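Beta-galactosidase/beta-glucuronidase (Faecalibacterium prausnitzii L2-6, PDB 6MVF) binds flavin mononucleotide and probably hydrolyses beta-glucuronides as a family 2 glycoside hydrolase of a human gut bacterium. Local coordinates at residues D342-C347 with F352-E357; E399-G404 with G441-I446. All coordinates share one frame; numbering follows the deposited sequence.

Contact 1: residues D342-C347 with F352-E357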
ATOM      1  N   ASP A 342      -7.844   2.406  20.251  1.00 23.62           N
ATOM      2  CA  ASP A 342      -7.356   3.208  19.133  1.00 25.95           C
ATOM      3  C   ASP A 342      -7.118   4.658  19.540  1.00 30.27           C
ATOM      4  O   ASP A 342      -6.086   5.248  19.175  1.00 25.94           O
ATOM      5  CB  ASP A 342      -8.329   3.141  17.950  1.00 29.97           C
ATOM      6  CG  ASP A 342      -8.378   1.754  17.286  1.00 39.19           C
ATOM      7  OD1 ASP A 342      -7.483   0.905  17.554  1.00 36.41           O
ATOM      8  OD2 ASP A 342      -9.329   1.516  16.497  1.00 47.38           O
ATOM      9  N   PHE A 343      -8.045   5.263  20.297  1.00 25.06           N
ATOM     10  CA  PHE A 343      -7.818   6.681  20.565  1.00 21.20           C
ATOM     11  C   PHE A 343      -6.718   6.888  21.597  1.00 21.02           C
ATOM     12  O   PHE A 343      -5.945   7.845  21.477  1.00 24.25           O
ATOM     13  CB  PHE A 343      -9.098   7.415  20.992  1.00 26.72           C
ATOM     14  CG  PHE A 343      -8.964   8.926  20.908  1.00 27.60           C
ATOM     15  CD1 PHE A 343      -9.273   9.603  19.728  1.00 28.09           C
ATOM     16  CD2 PHE A 343      -8.459   9.662  21.973  1.00 22.92           C
ATOM     17  CE1 PHE A 343      -9.114  10.989  19.621  1.00 23.87           C
ATOM     18  CE2 PHE A 343      -8.305  11.056  21.869  1.00 28.94           C
ATOM     19  CZ  PHE A 343      -8.630  11.714  20.687  1.00 23.19           C
ATOM     20  N   TYR A 344      -6.615   6.009  22.606  1.00 21.95           N
ATOM     21  CA  TYR A 344      -5.475   6.102  23.516  1.00 20.16           C
ATOM     22  C   TYR A 344      -4.173   5.891  22.761  1.00 25.69           C
ATOM     23  O   TYR A 344      -3.214   6.645  22.953  1.00 25.37           O
ATOM     24  CB  TYR A 344      -5.591   5.110  24.672  1.00 23.60           C
ATOM     25  CG  TYR A 344      -6.749   5.391  25.608  1.00 26.14           C
ATOM     26  CD1 TYR A 344      -6.867   6.611  26.258  1.00 25.31           C
ATOM     27  CD2 TYR A 344      -7.737   4.437  25.822  1.00 28.60           C
ATOM     28  CE1 TYR A 344      -7.939   6.873  27.092  1.00 35.05           C
ATOM     29  CE2 TYR A 344      -8.810   4.687  26.646  1.00 31.36           C
ATOM     30  CZ  TYR A 344      -8.910   5.906  27.284  1.00 32.93           C
ATOM     31  OH  TYR A 344      -9.984   6.147  28.106  1.00 27.13           O
ATOM     32  N   ASP A 345      -4.142   4.906  21.856  1.00 25.56           N
ATOM     33  CA  ASP A 345      -2.981   4.719  20.987  1.00 28.78           C
ATOM     34  C   ASP A 345      -2.630   6.004  20.230  1.00 28.48           C
ATOM     35  O   ASP A 345      -1.476   6.457  20.249  1.00 23.58           O
ATOM     36  CB  ASP A 345      -3.247   3.577  20.006  1.00 28.00           C
ATOM     37  CG  ASP A 345      -3.221   2.201  20.670  1.00 34.56           C
ATOM     38  OD1 ASP A 345      -2.570   2.064  21.737  1.00 30.48           O
ATOM     39  OD2 ASP A 345      -3.841   1.252  20.107  1.00 33.77           O
ATOM     40  N   ALA A 346      -3.626   6.609  19.563  1.00 22.22           N
ATOM     41  CA  ALA A 346      -3.411   7.881  18.880  1.00 23.95           C
ATOM     42  C   ALA A 346      -2.882   8.965  19.818  1.00 26.78           C
ATOM     43  O   ALA A 346      -2.076   9.803  19.399  1.00 29.04           O
ATOM     44  CB  ALA A 346      -4.697   8.360  18.221  1.00 25.81           C
ATOM     45  N   CYS A 347      -3.302   8.967  21.082  1.00 24.01           N
ATOM     46  CA  CYS A 347      -2.780   9.961  22.023  1.00 25.13           C
ATOM     47  C   CYS A 347      -1.327   9.686  22.404  1.00 28.22           C
ATOM     48  O   CYS A 347      -0.513  10.617  22.491  1.00 27.26           O
ATOM     49  CB  CYS A 347      -3.664  10.004  23.264  1.00 22.17           C
ATOM     50  SG  CYS A 347      -5.225  10.786  22.892  1.00 26.11           S
ATOM     51  N   PHE A 352      -0.534  13.776  23.580  1.00 27.27           N
ATOM     52  CA  PHE A 352      -1.474  14.585  24.344  1.00 29.54           C
ATOM     53  C   PHE A 352      -1.484  14.084  25.777  1.00 29.91           C
ATOM     54  O   PHE A 352      -1.457  12.871  26.008  1.00 30.42           O
ATOM     55  CB  PHE A 352      -2.928  14.499  23.838  1.00 24.25           C
ATOM     56  CG  PHE A 352      -3.124  14.945  22.440  1.00 27.03           C
ATOM     57  CD1 PHE A 352      -3.159  16.294  22.124  1.00 29.92           C
ATOM     58  CD2 PHE A 352      -3.347  14.021  21.437  1.00 26.40           C
ATOM     59  CE1 PHE A 352      -3.374  16.721  20.812  1.00 29.57           C
ATOM     60  CE2 PHE A 352      -3.569  14.437  20.125  1.00 32.05           C
ATOM     61  CZ  PHE A 352      -3.579  15.788  19.809  1.00 27.87           C
ATOM     62  N   ALA A 353      -1.579  15.015  26.726  1.00 26.60           N
ATOM     63  CA  ALA A 353      -1.856  14.673  28.118  1.00 25.01           C
ATOM     64  C   ALA A 353      -3.331  14.296  28.253  1.00 23.52           C
ATOM     65  O   ALA A 353      -4.200  15.128  27.988  1.00 28.55           O
ATOM     66  CB  ALA A 353      -1.502  15.864  29.019  1.00 24.19           C
ATOM     67  N   VAL A 354      -3.628  13.057  28.653  1.00 21.97           N
ATOM     68  CA  VAL A 354      -4.995  12.532  28.636  1.00 22.22           C
ATOM     69  C   VAL A 354      -5.552  12.420  30.054  1.00 28.93           C
ATOM     70  O   VAL A 354      -4.891  11.890  30.956  1.00 29.20           O
ATOM     71  CB  VAL A 354      -5.076  11.166  27.941  1.00 28.47           C
ATOM     72  CG1 VAL A 354      -6.463  10.541  28.161  1.00 22.10           C
ATOM     73  CG2 VAL A 354      -4.768  11.308  26.462  1.00 28.83           C
ATOM     74  N   TRP A 355      -6.780  12.910  30.233  1.00 26.44           N
ATOM     75  CA  TRP A 355      -7.606  12.683  31.414  1.00 24.04           C
ATOM     76  C   TRP A 355      -8.629  11.598  31.043  1.00 32.40           C
ATOM     77  O   TRP A 355      -9.488  11.811  30.179  1.00 30.02           O
ATOM     78  CB  TRP A 355      -8.236  14.013  31.857  1.00 22.20           C
ATOM     79  CG  TRP A 355      -9.519  14.028  32.739  1.00 32.42           C
ATOM     80  CD1 TRP A 355     -10.497  13.063  32.843  1.00 32.56           C
ATOM     81  CD2 TRP A 355      -9.942  15.100  33.602  1.00 34.90           C
ATOM     82  NE1 TRP A 355     -11.480  13.464  33.710  1.00 41.86           N
ATOM     83  CE2 TRP A 355     -11.172  14.708  34.190  1.00 38.44           C
ATOM     84  CE3 TRP A 355      -9.406  16.359  33.930  1.00 37.30           C
ATOM     85  CZ2 TRP A 355     -11.870  15.522  35.097  1.00 33.71           C
ATOM     86  CZ3 TRP A 355     -10.104  17.171  34.828  1.00 37.05           C
ATOM     87  CH2 TRP A 355     -11.320  16.740  35.404  1.00 37.20           C
ATOM     88  N   ALA A 356      -8.512  10.424  31.665  1.00 29.00           N
ATOM     89  CA  ALA A 356      -9.444   9.323  31.450  1.00 33.05           C
ATOM     90  C   ALA A 356     -10.359   9.168  32.662  1.00 34.89           C
ATOM     91  O   ALA A 356      -9.920   9.350  33.803  1.00 27.47           O
ATOM     92  CB  ALA A 356      -8.701   8.010  31.181  1.00 26.25           C
ATOM     93  N   GLU A 357     -11.630   8.820  32.416  1.00 35.44           N
ATOM     94  CA  GLU A 357     -12.604   8.750  33.501  1.00 34.47           C
ATOM     95  C   GLU A 357     -13.636   7.651  33.251  1.00 34.91           C
ATOM     96  O   GLU A 357     -13.763   7.109  32.148  1.00 24.72           O
ATOM     97  CB  GLU A 357     -13.300  10.100  33.703  1.00 30.15           C
ATOM     98  CG  GLU A 357     -14.250  10.477  32.614  1.00 29.21           C
ATOM     99  CD  GLU A 357     -14.934  11.823  32.865  1.00 42.50           C
ATOM    100  OE1 GLU A 357     -14.372  12.662  33.600  1.00 53.15           O
ATOM    101  OE2 GLU A 357     -16.046  12.049  32.337  1.00 44.88           O
TER
HETATM  102  O   HOH W   1     -11.472   8.229  29.453  1.00 29.03           O
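V354 lies between Y344 and C347 and gives one methyl group to each, so that the helix 342-347 rests on strand 353-357 mainly through carbon contacts. Its CG1, anti to the backbone N (chi1 170°), comes up to the edge of the tyrosine ring near its plane, 4.1 Å from Y344 CE1, and the two side chains run at about a right angle. The other branch, V354 CG2, packs 3.6 Å from C347 CB and equally close to the thiol sulfur. At the next helix-facing position along the strand, A356 CB sits beside the phenol end, 3.8 Å from Y344 OH.

A sulfur-aromatic contact adds to this packing where the chain turns from helix to strand. C347 SG approaches the F352 ring obliquely, 4.0 Å from F352 CD2, and the same ring has a cation-pi partner in K325.

Polar interactions sit at both ends of the contact. At one end F352 N makes a weak, bent backbone bond of 3.3 Å to C347 O. At the other, a water links Y344 OH (2.9 Å) to E357 N (3.0 Å), while the hydroxyl is also bonded to H339 N; the hydroxyl of this buried tyrosine thus has two partners, a bound water and a backbone N-H. On the face of the strand turned away from the helix, E357 OE1 takes a bond from W355 NE1 and forms a salt bridge with R333.

Helix and strand run nearly antiparallel, at 152°, with their axes 9.8 Å apart at closest approach. This is the return half of a beta-alpha-beta unit (strand 331-334, helix 341-350, strand 353-357), the repeating element of the TIM barrel of family 2 glycoside hydrolases.

Contact 2: residues E399-G404 with G441-I446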
ATOM      1  N   GLU A 399     -19.698  15.871  37.865  1.00 29.67           N
ATOM      2  CA  GLU A 399     -20.930  16.577  38.235  1.00 37.07           C
ATOM      3  C   GLU A 399     -21.851  15.714  39.098  1.00 34.11           C
ATOM      4  O   GLU A 399     -23.076  15.786  38.986  1.00 29.92           O
ATOM      5  CB  GLU A 399     -21.671  17.065  36.987  1.00 32.59           C
ATOM      6  CG  GLU A 399     -20.973  18.171  36.252  1.00 26.99           C
ATOM      7  CD  GLU A 399     -21.823  18.731  35.122  1.00 44.37           C
ATOM      8  OE1 GLU A 399     -22.846  18.088  34.788  1.00 47.59           O
ATOM      9  OE2 GLU A 399     -21.475  19.806  34.566  1.00 43.08           O
ATOM     10  N   ILE A 400     -21.256  14.903  39.979  1.00 29.76           N
ATOM     11  CA  ILE A 400     -22.021  13.922  40.742  1.00 36.60           C
ATOM     12  C   ILE A 400     -23.017  14.566  41.727  1.00 38.84           C
ATOM     13  O   ILE A 400     -23.943  13.890  42.202  1.00 37.07           O
ATOM     14  CB  ILE A 400     -21.046  12.953  41.458  1.00 31.65           C
ATOM     15  CG1 ILE A 400     -21.753  11.632  41.775  1.00 35.40           C
ATOM     16  CG2 ILE A 400     -20.452  13.582  42.718  1.00 29.17           C
ATOM     17  CD1 ILE A 400     -22.574  11.066  40.608  1.00 31.99           C
ATOM     18  N   LEU A 401     -22.884  15.862  42.020  1.00 33.49           N
ATOM     19  CA  LEU A 401     -23.817  16.521  42.935  1.00 35.68           C
ATOM     20  C   LEU A 401     -25.088  17.012  42.266  1.00 40.21           C
ATOM     21  O   LEU A 401     -25.915  17.623  42.945  1.00 43.51           O
ATOM     22  CB  LEU A 401     -23.171  17.720  43.627  1.00 34.43           C
ATOM     23  CG  LEU A 401     -21.977  17.499  44.543  1.00 31.21           C
ATOM     24  CD1 LEU A 401     -21.689  18.780  45.290  1.00 33.79           C
ATOM     25  CD2 LEU A 401     -22.220  16.347  45.473  1.00 29.80           C
ATOM     26  N   ILE A 402     -25.259  16.810  40.960  1.00 43.88           N
ATOM     27  CA  ILE A 402     -26.498  17.249  40.330  1.00 40.23           C
ATOM     28  C   ILE A 402     -27.692  16.586  41.004  1.00 39.14           C
ATOM     29  O   ILE A 402     -28.741  17.213  41.191  1.00 41.96           O
ATOM     30  CB  ILE A 402     -26.465  16.978  38.815  1.00 41.85           C
ATOM     31  CG1 ILE A 402     -25.753  18.121  38.089  1.00 39.99           C
ATOM     32  CG2 ILE A 402     -27.876  16.818  38.245  1.00 31.51           C
ATOM     33  CD1 ILE A 402     -25.362  17.762  36.658  1.00 31.38           C
ATOM     34  N   GLY A 403     -27.530  15.333  41.429  1.00 44.09           N
ATOM     35  CA  GLY A 403     -28.557  14.537  42.075  1.00 43.63           C
ATOM     36  C   GLY A 403     -28.617  14.665  43.581  1.00 45.86           C
ATOM     37  O   GLY A 403     -29.397  13.952  44.228  1.00 42.10           O
ATOM     38  N   GLY A 404     -27.805  15.555  44.155  1.00 43.34           N
ATOM     39  CA  GLY A 404     -27.778  15.797  45.582  1.00 40.26           C
ATOM     40  C   GLY A 404     -26.702  15.023  46.315  1.00 38.96           C
ATOM     41  O   GLY A 404     -26.460  13.846  46.016  1.00 35.72           O
ATOM     42  N   GLY A 441     -16.460  22.045  51.589  1.00 38.91           N
ATOM     43  CA  GLY A 441     -17.258  20.865  51.772  1.00 32.72           C
ATOM     44  C   GLY A 441     -16.501  19.600  51.448  1.00 39.14           C
ATOM     45  O   GLY A 441     -15.335  19.616  51.028  1.00 32.53           O
ATOM     46  N   PRO A 442     -17.168  18.463  51.644  1.00 39.78           N
ATOM     47  CA  PRO A 442     -16.481  17.175  51.546  1.00 35.39           C
ATOM     48  C   PRO A 442     -16.159  16.737  50.125  1.00 42.48           C
ATOM     49  O   PRO A 442     -15.542  15.677  49.964  1.00 40.91           O
ATOM     50  CB  PRO A 442     -17.480  16.221  52.200  1.00 32.42           C
ATOM     51  CG  PRO A 442     -18.806  16.833  51.861  1.00 37.23           C
ATOM     52  CD  PRO A 442     -18.595  18.310  51.982  1.00 31.83           C
ATOM     53  N   MET A 443     -16.553  17.488  49.086  1.00 38.33           N
ATOM     54  CA  MET A 443     -16.173  17.094  47.731  1.00 34.94           C
ATOM     55  C   MET A 443     -14.776  17.573  47.335  1.00 36.65           C
ATOM     56  O   MET A 443     -14.241  17.105  46.322  1.00 40.26           O
ATOM     57  CB  MET A 443     -17.201  17.593  46.707  1.00 33.07           C
ATOM     58  CG  MET A 443     -18.579  16.919  46.814  1.00 35.99           C
ATOM     59  SD  MET A 443     -18.514  15.119  47.023  1.00 54.88           S
ATOM     60  CE  MET A 443     -18.044  14.600  45.362  1.00 36.54           C
ATOM     61  N   HIS A 444     -14.155  18.455  48.105  1.00 28.85           N
ATOM     62  CA  HIS A 444     -12.809  18.902  47.806  1.00 31.78           C
ATOM     63  C   HIS A 444     -11.769  18.134  48.620  1.00 37.11           C
ATOM     64  O   HIS A 444     -12.073  17.486  49.627  1.00 37.32           O
ATOM     65  CB  HIS A 444     -12.690  20.396  48.058  1.00 27.94           C
ATOM     66  CG  HIS A 444     -13.759  21.185  47.377  1.00 39.57           C
ATOM     67  ND1 HIS A 444     -13.796  21.357  46.010  1.00 35.80           N
ATOM     68  CD2 HIS A 444     -14.843  21.834  47.869  1.00 41.59           C
ATOM     69  CE1 HIS A 444     -14.847  22.088  45.689  1.00 36.46           C
ATOM     70  NE2 HIS A 444     -15.499  22.391  46.799  1.00 39.73           N
ATOM     71  N   ARG A 445     -10.526  18.193  48.147  1.00 31.94           N
ATOM     72  CA  ARG A 445      -9.379  17.570  48.796  1.00 38.39           C
ATOM     73  C   ARG A 445      -9.484  16.048  48.868  1.00 36.71           C
ATOM     74  O   ARG A 445      -8.716  15.411  49.602  1.00 41.91           O
ATOM     75  CB  ARG A 445      -9.153  18.175  50.197  1.00 38.56           C
ATOM     76  CG  ARG A 445      -9.210  19.686  50.130  1.00 34.65           C
ATOM     77  CD  ARG A 445      -8.768  20.439  51.356  1.00 30.63           C
ATOM     78  NE  ARG A 445      -8.464  21.814  50.950  1.00 36.52           N
ATOM     79  CZ  ARG A 445      -9.394  22.738  50.701  1.00 34.93           C
ATOM     80  NH1 ARG A 445     -10.673  22.419  50.841  1.00 27.72           N
ATOM     81  NH2 ARG A 445      -9.057  23.965  50.307  1.00 23.96           N
ATOM     82  N   ILE A 446     -10.402  15.438  48.116  1.00 32.88           N
ATOM     83  CA  ILE A 446     -10.409  13.984  47.993  1.00 34.18           C
ATOM     84  C   ILE A 446      -9.346  13.526  47.001  1.00 35.75           C
ATOM     85  O   ILE A 446      -8.564  12.608  47.283  1.00 30.64           O
ATOM     86  CB  ILE A 446     -11.801  13.474  47.571  1.00 38.47           C
ATOM     87  CG1 ILE A 446     -12.847  13.724  48.654  1.00 34.74           C
ATOM     88  CG2 ILE A 446     -11.738  11.985  47.231  1.00 34.00           C
ATOM     89  CD1 ILE A 446     -14.211  13.157  48.299  1.00 38.92           C
TER
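M443 lays its CG over the forked end of L401 and its terminal methyl against I400. The leucine meets it with both branches, CD1 and CD2 each lying 3.9 Å from M443 CG, and the two side chains slide past one another in opposite directions. The methionine chain is bent at both chi2 (-45°) and chi3 (-74°), a folded shape that turns CE back toward the neighbouring isoleucine. There M443 CE stands 3.7 Å from I400 CG2, the side chains crossing at about a right angle.

Backbone bonds shape each loop from within. The methionine is the third residue of a type I beta turn running from G441 to H444, which is closed by a weak bond from H444 N to G441 O. In 399-404, bonds from I402 N to E399 O and from G404 N to L401 O, both 3.1 Å, fold the chain into two successive turns from which I400 and L401 point toward M443.

The loops follow strands 391-398 and 428-433, neighbours in the barrel. M443 also touches L409 and H413 of helix 407-423, together with I431 and H433, while I400 reaches F360 and the same H413. With a thioether and two branched aliphatic chains meeting over only 110 Å² of buried surface, the attraction between these two segments is one of dispersion and exclusion of water, and its fit rests on shape rather than on directional bonds.

Overall arrangement
Both contacts belong to the TIM barrel, but one joins regular elements and the other two irregular loops. Contact 1 is core packing between the barrel wall and its helical layer, its centre about 6 Å from the centre of the chain, and its segments are close in sequence. Contact 2, centred about 23 Å from that point, is peripheral yet largely buried, in loops far more separated along the chain. Strand 391-398 connects them: it pairs with strand 353-357 of contact 1 and runs into loop 399-404 of contact 2. The contacts do not touch, their nearest atoms being about 8 Å apart. Aromatic, thiol, water-mediated and backbone interactions supplement the larger interface of contact 1, whereas contact 2 is wholly apolar.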